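Local structure of mitotic checkpoint control protein kinase BUB1 (Drosophila melanogaster, 6JKM) at residues K81-Q86 with Y129-S134; P112-I117 with L203-F208. The protein probably acts as a protein kinase of the mitotic checkpoint at kinetochores, and its kinase domain binds ADP and two magnesium ions. All coordinates share one frame; numbering follows the deposited sequence.

Contact 1 (K81-Q86 with Y129-S134). With ADP (adenosine-5'-diphosphate), chain B.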
loop_
_atom_site.group_PDB
_atom_site.type_symbol
_atom_site.label_atom_id
_atom_site.label_comp_id
_atom_site.label_asym_id
_atom_site.label_seq_id
_atom_site.Cartn_x
_atom_site.Cartn_y
_atom_site.Cartn_z
ATOM N N LYS A 81 19.684 5.933 -4.676
ATOM C CA LYS A 81 19.284 4.535 -4.804
ATOM C C LYS A 81 17.864 4.450 -5.336
ATOM O O LYS A 81 16.993 5.216 -4.925
ATOM C CB LYS A 81 19.364 3.819 -3.454
ATOM C CG LYS A 81 20.650 3.077 -3.171
ATOM C CD LYS A 81 20.540 2.405 -1.802
ATOM C CE LYS A 81 21.755 1.557 -1.483
ATOM N NZ LYS A 81 21.592 0.860 -0.163
ATOM N N VAL A 82 17.632 3.500 -6.230
ATOM C CA VAL A 82 16.325 3.355 -6.848
ATOM C C VAL A 82 15.860 1.902 -6.809
ATOM O O VAL A 82 16.672 0.978 -6.730
ATOM C CB VAL A 82 16.322 3.827 -8.326
ATOM C CG1 VAL A 82 16.656 5.325 -8.444
ATOM C CG2 VAL A 82 17.274 2.963 -9.173
ATOM N N ALA A 83 14.540 1.715 -6.862
ATOM C CA ALA A 83 13.968 0.410 -7.170
ATOM C C ALA A 83 13.688 0.353 -8.660
ATOM O O ALA A 83 13.231 1.334 -9.242
ATOM C CB ALA A 83 12.690 0.159 -6.383
ATOM N N LEU A 84 13.946 -0.797 -9.268
ATOM C CA LEU A 84 13.604 -0.997 -10.666
ATOM C C LEU A 84 12.601 -2.131 -10.727
ATOM O O LEU A 84 12.902 -3.241 -10.307
ATOM C CB LEU A 84 14.852 -1.300 -11.510
ATOM C CG LEU A 84 15.917 -0.194 -11.438
ATOM C CD1 LEU A 84 17.082 -0.612 -10.571
ATOM C CD2 LEU A 84 16.403 0.201 -12.839
ATOM N N LYS A 85 11.396 -1.851 -11.199
ATOM C CA LYS A 85 10.361 -2.874 -11.199
ATOM C C LYS A 85 10.035 -3.268 -12.621
ATOM O O LYS A 85 9.597 -2.438 -13.425
ATOM C CB LYS A 85 9.098 -2.377 -10.475
ATOM C CG LYS A 85 7.982 -3.423 -10.389
ATOM C CD LYS A 85 6.778 -2.870 -9.591
ATOM C CE LYS A 85 5.693 -3.933 -9.459
ATOM N NZ LYS A 85 4.668 -3.547 -8.431
ATOM N N GLN A 86 10.260 -4.540 -12.926
ATOM C CA GLN A 86 10.038 -5.060 -14.265
ATOM C C GLN A 86 8.868 -6.011 -14.277
ATOM O O GLN A 86 8.739 -6.837 -13.377
ATOM C CB GLN A 86 11.278 -5.771 -14.767
ATOM C CG GLN A 86 11.083 -6.410 -16.132
ATOM C CD GLN A 86 12.398 -6.708 -16.784
ATOM O OE1 GLN A 86 13.151 -7.550 -16.310
ATOM N NE2 GLN A 86 12.692 -6.017 -17.871
ATOM N N TYR A 129 9.724 0.207 -14.348
ATOM C CA TYR A 129 9.441 1.445 -13.634
ATOM C C TYR A 129 10.496 1.697 -12.560
ATOM O O TYR A 129 10.849 0.803 -11.776
ATOM C CB TYR A 129 8.029 1.405 -13.019
ATOM C CG TYR A 129 6.944 1.251 -14.080
ATOM C CD1 TYR A 129 6.980 2.007 -15.240
ATOM C CD2 TYR A 129 5.894 0.343 -13.923
ATOM C CE1 TYR A 129 6.008 1.864 -16.227
ATOM C CE2 TYR A 129 4.907 0.198 -14.917
ATOM C CZ TYR A 129 4.977 0.952 -16.054
ATOM O OH TYR A 129 4.018 0.808 -17.041
ATOM N N ILE A 130 10.983 2.929 -12.520
ATOM C CA ILE A 130 12.018 3.325 -11.568
ATOM C C ILE A 130 11.492 4.313 -10.532
ATOM O O ILE A 130 10.907 5.335 -10.886
ATOM C CB ILE A 130 13.212 3.941 -12.322
ATOM C CG1 ILE A 130 13.764 2.903 -13.300
ATOM C CG2 ILE A 130 14.282 4.411 -11.348
ATOM C CD1 ILE A 130 14.984 3.363 -14.137
ATOM N N SER A 131 11.715 4.026 -9.255
ATOM C CA SER A 131 11.235 4.899 -8.190
ATOM C C SER A 131 12.240 4.942 -7.044
ATOM O O SER A 131 13.180 4.157 -7.010
ATOM C CB SER A 131 9.872 4.418 -7.680
ATOM O OG SER A 131 9.963 3.059 -7.296
ATOM N N GLU A 132 12.034 5.861 -6.100
ATOM C CA GLU A 132 12.905 5.974 -4.938
ATOM C C GLU A 132 12.950 4.658 -4.133
ATOM O O GLU A 132 11.910 4.075 -3.824
ATOM C CB GLU A 132 12.445 7.133 -4.038
ATOM C CG GLU A 132 13.334 7.325 -2.819
ATOM C CD GLU A 132 12.809 8.365 -1.838
ATOM O OE1 GLU A 132 11.816 9.059 -2.146
ATOM O OE2 GLU A 132 13.395 8.478 -0.736
ATOM N N PHE A 133 14.163 4.199 -3.821
ATOM C CA PHE A 133 14.378 3.007 -3.011
ATOM C C PHE A 133 14.322 3.325 -1.513
ATOM O O PHE A 133 14.958 4.273 -1.060
ATOM C CB PHE A 133 15.736 2.392 -3.349
ATOM C CG PHE A 133 16.014 1.075 -2.658
ATOM C CD1 PHE A 133 15.444 -0.103 -3.119
ATOM C CD2 PHE A 133 16.863 1.017 -1.564
ATOM C CE1 PHE A 133 15.714 -1.305 -2.504
ATOM C CE2 PHE A 133 17.134 -0.193 -0.947
ATOM C CZ PHE A 133 16.560 -1.352 -1.417
ATOM N N SER A 134 13.590 2.523 -0.741
ATOM C CA SER A 134 13.644 2.644 0.715
ATOM C C SER A 134 14.658 1.675 1.337
ATOM O O SER A 134 14.559 0.473 1.139
ATOM C CB SER A 134 12.274 2.373 1.328
ATOM O OG SER A 134 12.409 2.179 2.728
HETATM P PB ADP B . 4.609 -6.770 -6.688
HETATM O O1B ADP B . 5.329 -7.908 -7.326
HETATM O O2B ADP B . 3.593 -6.129 -7.616
HETATM O O3B ADP B . 4.057 -7.118 -5.314
HETATM P PA ADP B . 5.915 -4.486 -5.408
HETATM O O1A ADP B . 5.999 -3.157 -6.143
HETATM O O2A ADP B . 4.955 -4.677 -4.262
HETATM O O3A ADP B . 5.808 -5.683 -6.493
HETATM O "O5'" ADP B . 7.377 -4.822 -4.791
HETATM C "C5'" ADP B . 7.638 -6.107 -4.217
HETATM C "C4'" ADP B . 8.541 -5.962 -2.986
HETATM O "O4'" ADP B . 9.802 -5.382 -3.356
HETATM C "C3'" ADP B . 7.981 -4.987 -1.972
HETATM O "O3'" ADP B . 7.064 -5.604 -1.064
HETATM C "C2'" ADP B . 9.243 -4.540 -1.263
HETATM O "O2'" ADP B . 9.572 -5.560 -0.300
HETATM C "C1'" ADP B . 10.291 -4.485 -2.366
HETATM N N9 ADP B . 10.243 -3.107 -2.916
HETATM C C8 ADP B . 9.449 -2.672 -3.927
HETATM N N7 ADP B . 9.638 -1.352 -4.168
HETATM C C5 ADP B . 10.560 -0.908 -3.291
HETATM C C6 ADP B . 11.221 0.377 -3.005
HETATM N N6 ADP B . 10.924 1.509 -3.712
HETATM N N1 ADP B . 12.129 0.396 -2.000
HETATM C C2 ADP B . 12.447 -0.699 -1.292
HETATM N N3 ADP B . 11.892 -1.904 -1.513
HETATM C C4 ADP B . 10.955 -2.064 -2.476
#
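Ala83 and Ser131 exchange backbone hydrogen bonds in both directions, and Lys85 and Tyr129 do the same, tying 81-86 antiparallel to the strand end at 129-132; Ala83 N to Ser131 O is 2.8 Å. Beyond the last strand pair the ladder is extended by Phe133 N to Lys81 O, longer at 3.2 Å.

On one face of the pair Leu84 and Ile130 lie side by side, CD2 to CD1 at 3.7 Å, while CG2 of Ile130 crosses to CB of Val82. Ala83 CB packs over the face of the adenine near C6, 3.5 Å from ADP N6. Beyond the strand end, with CG anti to the backbone N (chi1 -175°), the Phe133 ring extends along the adenine rim: CE1 comes to 3.5 Å from ADP C2, the backbone N of Ala83 lies at the ring edge, and the aliphatic CD of Lys81 reaches CD2. An alanine here would remove the ring and would probably leave the C2 edge of adenine and the Lys81 chain facing a gap.

Polar contacts to the nucleotide come from both segments. Glu132 O accepts a hydrogen bond from ADP N6 (2.8 Å), and Ser134 N gives a nearly straight bond to N1 (171°). The fully extended Lys85 carries NZ to three phosphate oxygens, nearest O1A at 2.7 Å, and NZ also forms a salt bridge with Glu94 of helix 92-104.

Together these features form the kinase ATP site: the invariant lysine paired with the helix glutamate, a hinge that reads adenine through its backbone, and Ser131 at the gatekeeper position.

Contact 2 (P112-I117 with L203-F208). With MG (magnesium ion), chain C; MG (magnesium ion), chain D; ADP (adenosine-5'-diphosphate), chain B.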
loop_
_atom_site.group_PDB
_atom_site.type_symbol
_atom_site.label_atom_id
_atom_site.label_comp_id
_atom_site.label_asym_id
_atom_site.label_seq_id
_atom_site.Cartn_x
_atom_site.Cartn_y
_atom_site.Cartn_z
ATOM N N PRO A 112 4.878 12.466 -0.248
ATOM C CA PRO A 112 5.825 11.352 -0.066
ATOM C C PRO A 112 5.181 9.998 0.242
ATOM O O PRO A 112 5.880 8.984 0.233
ATOM C CB PRO A 112 6.670 11.793 1.150
ATOM C CG PRO A 112 6.420 13.272 1.296
ATOM C CD PRO A 112 5.014 13.483 0.814
ATOM N N SER A 113 3.888 9.953 0.538
ATOM C CA SER A 113 3.338 8.683 0.987
ATOM C C SER A 113 2.696 7.842 -0.125
ATOM O O SER A 113 2.070 6.817 0.158
ATOM C CB SER A 113 2.346 8.931 2.123
ATOM O OG SER A 113 1.192 9.570 1.635
ATOM N N TYR A 114 2.875 8.257 -1.380
ATOM C CA TYR A 114 2.525 7.420 -2.530
ATOM C C TYR A 114 3.704 7.320 -3.456
ATOM O O TYR A 114 4.232 8.351 -3.879
ATOM C CB TYR A 114 1.321 7.980 -3.300
ATOM C CG TYR A 114 0.187 8.318 -2.367
ATOM C CD1 TYR A 114 -0.647 7.322 -1.878
ATOM C CD2 TYR A 114 -0.018 9.619 -1.934
ATOM C CE1 TYR A 114 -1.665 7.616 -0.977
ATOM C CE2 TYR A 114 -1.034 9.919 -1.048
ATOM C CZ TYR A 114 -1.859 8.911 -0.586
ATOM O OH TYR A 114 -2.872 9.211 0.308
ATOM N N ALA A 115 4.082 6.086 -3.800
ATOM C CA ALA A 115 5.145 5.833 -4.783
ATOM C C ALA A 115 5.037 6.745 -5.990
ATOM O O ALA A 115 3.944 6.967 -6.518
ATOM C CB ALA A 115 5.125 4.381 -5.232
ATOM N N HIS A 116 6.176 7.288 -6.410
ATOM C CA HIS A 116 6.250 8.123 -7.608
ATOM C C HIS A 116 7.199 7.465 -8.624
ATOM O O HIS A 116 8.345 7.156 -8.315
ATOM C CB HIS A 116 6.720 9.539 -7.250
ATOM C CG HIS A 116 6.913 10.432 -8.435
ATOM N ND1 HIS A 116 8.121 10.539 -9.098
ATOM C CD2 HIS A 116 6.065 11.274 -9.074
ATOM C CE1 HIS A 116 8.000 11.384 -10.106
ATOM N NE2 HIS A 116 6.761 11.853 -10.111
ATOM N N ILE A 117 6.700 7.222 -9.827
ATOM C CA ILE A 117 7.521 6.635 -10.882
ATOM C C ILE A 117 8.325 7.771 -11.515
ATOM O O ILE A 117 7.773 8.648 -12.187
ATOM C CB ILE A 117 6.641 5.879 -11.894
ATOM C CG1 ILE A 117 6.091 4.610 -11.215
ATOM C CG2 ILE A 117 7.432 5.496 -13.171
ATOM C CD1 ILE A 117 5.174 3.779 -12.103
ATOM N N LEU A 203 5.538 6.381 6.307
ATOM C CA LEU A 203 5.197 5.290 5.390
ATOM C C LEU A 203 4.912 5.769 3.957
ATOM O O LEU A 203 4.622 6.943 3.725
ATOM C CB LEU A 203 3.983 4.515 5.905
ATOM C CG LEU A 203 4.148 3.918 7.303
ATOM C CD1 LEU A 203 2.820 3.342 7.798
ATOM C CD2 LEU A 203 5.242 2.853 7.317
ATOM N N GLN A 204 5.018 4.834 3.010
ATOM C CA GLN A 204 4.651 5.064 1.617
ATOM C C GLN A 204 3.910 3.851 1.078
ATOM O O GLN A 204 4.349 2.710 1.244
ATOM C CB GLN A 204 5.884 5.345 0.753
ATOM C CG GLN A 204 5.578 5.641 -0.717
ATOM C CD GLN A 204 6.847 5.844 -1.514
ATOM O OE1 GLN A 204 7.456 4.876 -1.986
ATOM N NE2 GLN A 204 7.270 7.102 -1.656
ATOM N N LEU A 205 2.767 4.098 0.462
ATOM C CA LEU A 205 2.004 3.060 -0.199
ATOM C C LEU A 205 2.554 2.869 -1.618
ATOM O O LEU A 205 2.764 3.840 -2.349
ATOM C CB LEU A 205 0.527 3.454 -0.233
ATOM C CG LEU A 205 -0.465 2.503 -0.890
ATOM C CD1 LEU A 205 -0.530 1.193 -0.108
ATOM C CD2 LEU A 205 -1.833 3.182 -0.950
ATOM N N ILE A 206 2.791 1.615 -1.993
ATOM C CA ILE A 206 3.330 1.266 -3.300
ATOM C C ILE A 206 2.470 0.199 -3.967
ATOM O O ILE A 206 1.510 -0.296 -3.372
ATOM C CB ILE A 206 4.778 0.733 -3.192
ATOM C CG1 ILE A 206 4.790 -0.622 -2.483
ATOM C CG2 ILE A 206 5.668 1.709 -2.433
ATOM C CD1 ILE A 206 6.126 -1.385 -2.608
ATOM N N ASP A 207 2.836 -0.164 -5.195
ATOM C CA ASP A 207 2.246 -1.292 -5.915
ATOM C C ASP A 207 0.776 -1.040 -6.236
ATOM O O ASP A 207 -0.117 -1.637 -5.632
ATOM C CB ASP A 207 2.410 -2.584 -5.114
ATOM C CG ASP A 207 2.072 -3.824 -5.926
ATOM O OD1 ASP A 207 2.063 -4.933 -5.345
ATOM O OD2 ASP A 207 1.814 -3.691 -7.143
ATOM N N PHE A 208 0.543 -0.155 -7.208
ATOM C CA PHE A 208 -0.806 0.148 -7.665
ATOM C C PHE A 208 -1.227 -0.728 -8.849
ATOM O O PHE A 208 -2.089 -0.343 -9.639
ATOM C CB PHE A 208 -0.890 1.629 -8.030
ATOM C CG PHE A 208 -0.520 2.522 -6.893
ATOM C CD1 PHE A 208 -1.369 2.667 -5.813
ATOM C CD2 PHE A 208 0.686 3.185 -6.879
ATOM C CE1 PHE A 208 -1.026 3.462 -4.736
ATOM C CE2 PHE A 208 1.032 3.996 -5.804
ATOM C CZ PHE A 208 0.175 4.130 -4.738
HETATM MG MG MG C . 3.361 -5.735 -3.822
HETATM MG MG MG D . 1.503 -5.894 -7.307
HETATM P PB ADP B . 4.609 -6.770 -6.688
HETATM O O1B ADP B . 5.329 -7.908 -7.326
HETATM O O2B ADP B . 3.593 -6.129 -7.616
HETATM O O3B ADP B . 4.057 -7.118 -5.314
HETATM P PA ADP B . 5.915 -4.486 -5.408
HETATM O O1A ADP B . 5.999 -3.157 -6.143
HETATM O O2A ADP B . 4.955 -4.677 -4.262
HETATM O O3A ADP B . 5.808 -5.683 -6.493
HETATM O "O5'" ADP B . 7.377 -4.822 -4.791
HETATM C "C5'" ADP B . 7.638 -6.107 -4.217
HETATM C "C4'" ADP B . 8.541 -5.962 -2.986
HETATM O "O4'" ADP B . 9.802 -5.382 -3.356
HETATM C "C3'" ADP B . 7.981 -4.987 -1.972
HETATM O "O3'" ADP B . 7.064 -5.604 -1.064
HETATM C "C2'" ADP B . 9.243 -4.540 -1.263
HETATM O "O2'" ADP B . 9.572 -5.560 -0.300
HETATM C "C1'" ADP B . 10.291 -4.485 -2.366
HETATM N N9 ADP B . 10.243 -3.107 -2.916
HETATM C C8 ADP B . 9.449 -2.672 -3.927
HETATM N N7 ADP B . 9.638 -1.352 -4.168
HETATM C C5 ADP B . 10.560 -0.908 -3.291
HETATM C C6 ADP B . 11.221 0.377 -3.005
HETATM N N6 ADP B . 10.924 1.509 -3.712
HETATM N N1 ADP B . 12.129 0.396 -2.000
HETATM C C2 ADP B . 12.447 -0.699 -1.292
HETATM N N3 ADP B . 11.892 -1.904 -1.513
HETATM C C4 ADP B . 10.955 -2.064 -2.476
HETATM O O HOH W 1 6.927 8.755 3.137
HETATM O O HOH W 2 8.519 7.058 -4.757
HETATM O O HOH W 3 4.536 -6.715 -2.446
HETATM O O HOH W 4 2.009 -6.975 -3.418
HETATM O O HOH W 5 0.494 -6.004 -8.907
HETATM O O HOH W 6 1.094 -7.578 -6.470
#
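The Gln204 side chain lies alongside the bend at Pro112-Ala115, its CG 3.5 Å from Ala115 N and its amide beside Ala115 CA. Extended from a CG anti to the backbone N (chi1 -178°), it brings NE2 to Pro112 O at 3.0 Å, which lies close to the amide plane.

The methyl of Ala115 is the main bump from the other side. It fits into a notch bordered by Ile206 CG2 (3.9 Å), Phe208 CE2 and Leu205 O. Next to it, Tyr114 CB meets Phe208 CZ at 4.3 Å, and CB of Ser113 presses on Leu203 O at 3.4 Å. Two backbone bonds fix the fit, Leu205 N to Ser113 O and Ala115 N to Leu205 O.

Past this seam Ile206 turns CD1 to ADP C8, and Asp207 faces the metals: OD1 bridges both magnesium ions, OD2 binds the one that takes ADP O2B, and Asn187 completes the one held by ADP O3B and O2A. Phe208 continues to Ile97 and Ile101 of helix 92-104 and to the ring of His180.

This is the loop after the kinase C-helix packed on the strand leading into the DFG motif and on its phenylalanine, placed as in a regulatory spine.

The two contacts are neighbours around one nucleotide, with centres 11 Å apart. Contact 1 is the more peripheral and partly buried, a regular strand pair of the N-terminal lobe, one of whose strands runs on into the hinge; contact 2 lies near the middle of the chain, largely buried, and joins the loop before strand 119-122 to strand 203-205 by a single bridge and side-chain fit. Contact 1 serves adenine and phosphates through backbone groups and a lysine, whereas contact 2 reaches the phosphates through metal ions. They touch where Lys85 NZ meets Asp207 OD2 in a weak bond (3.1 Å), and where Tyr129 packs on Ile117.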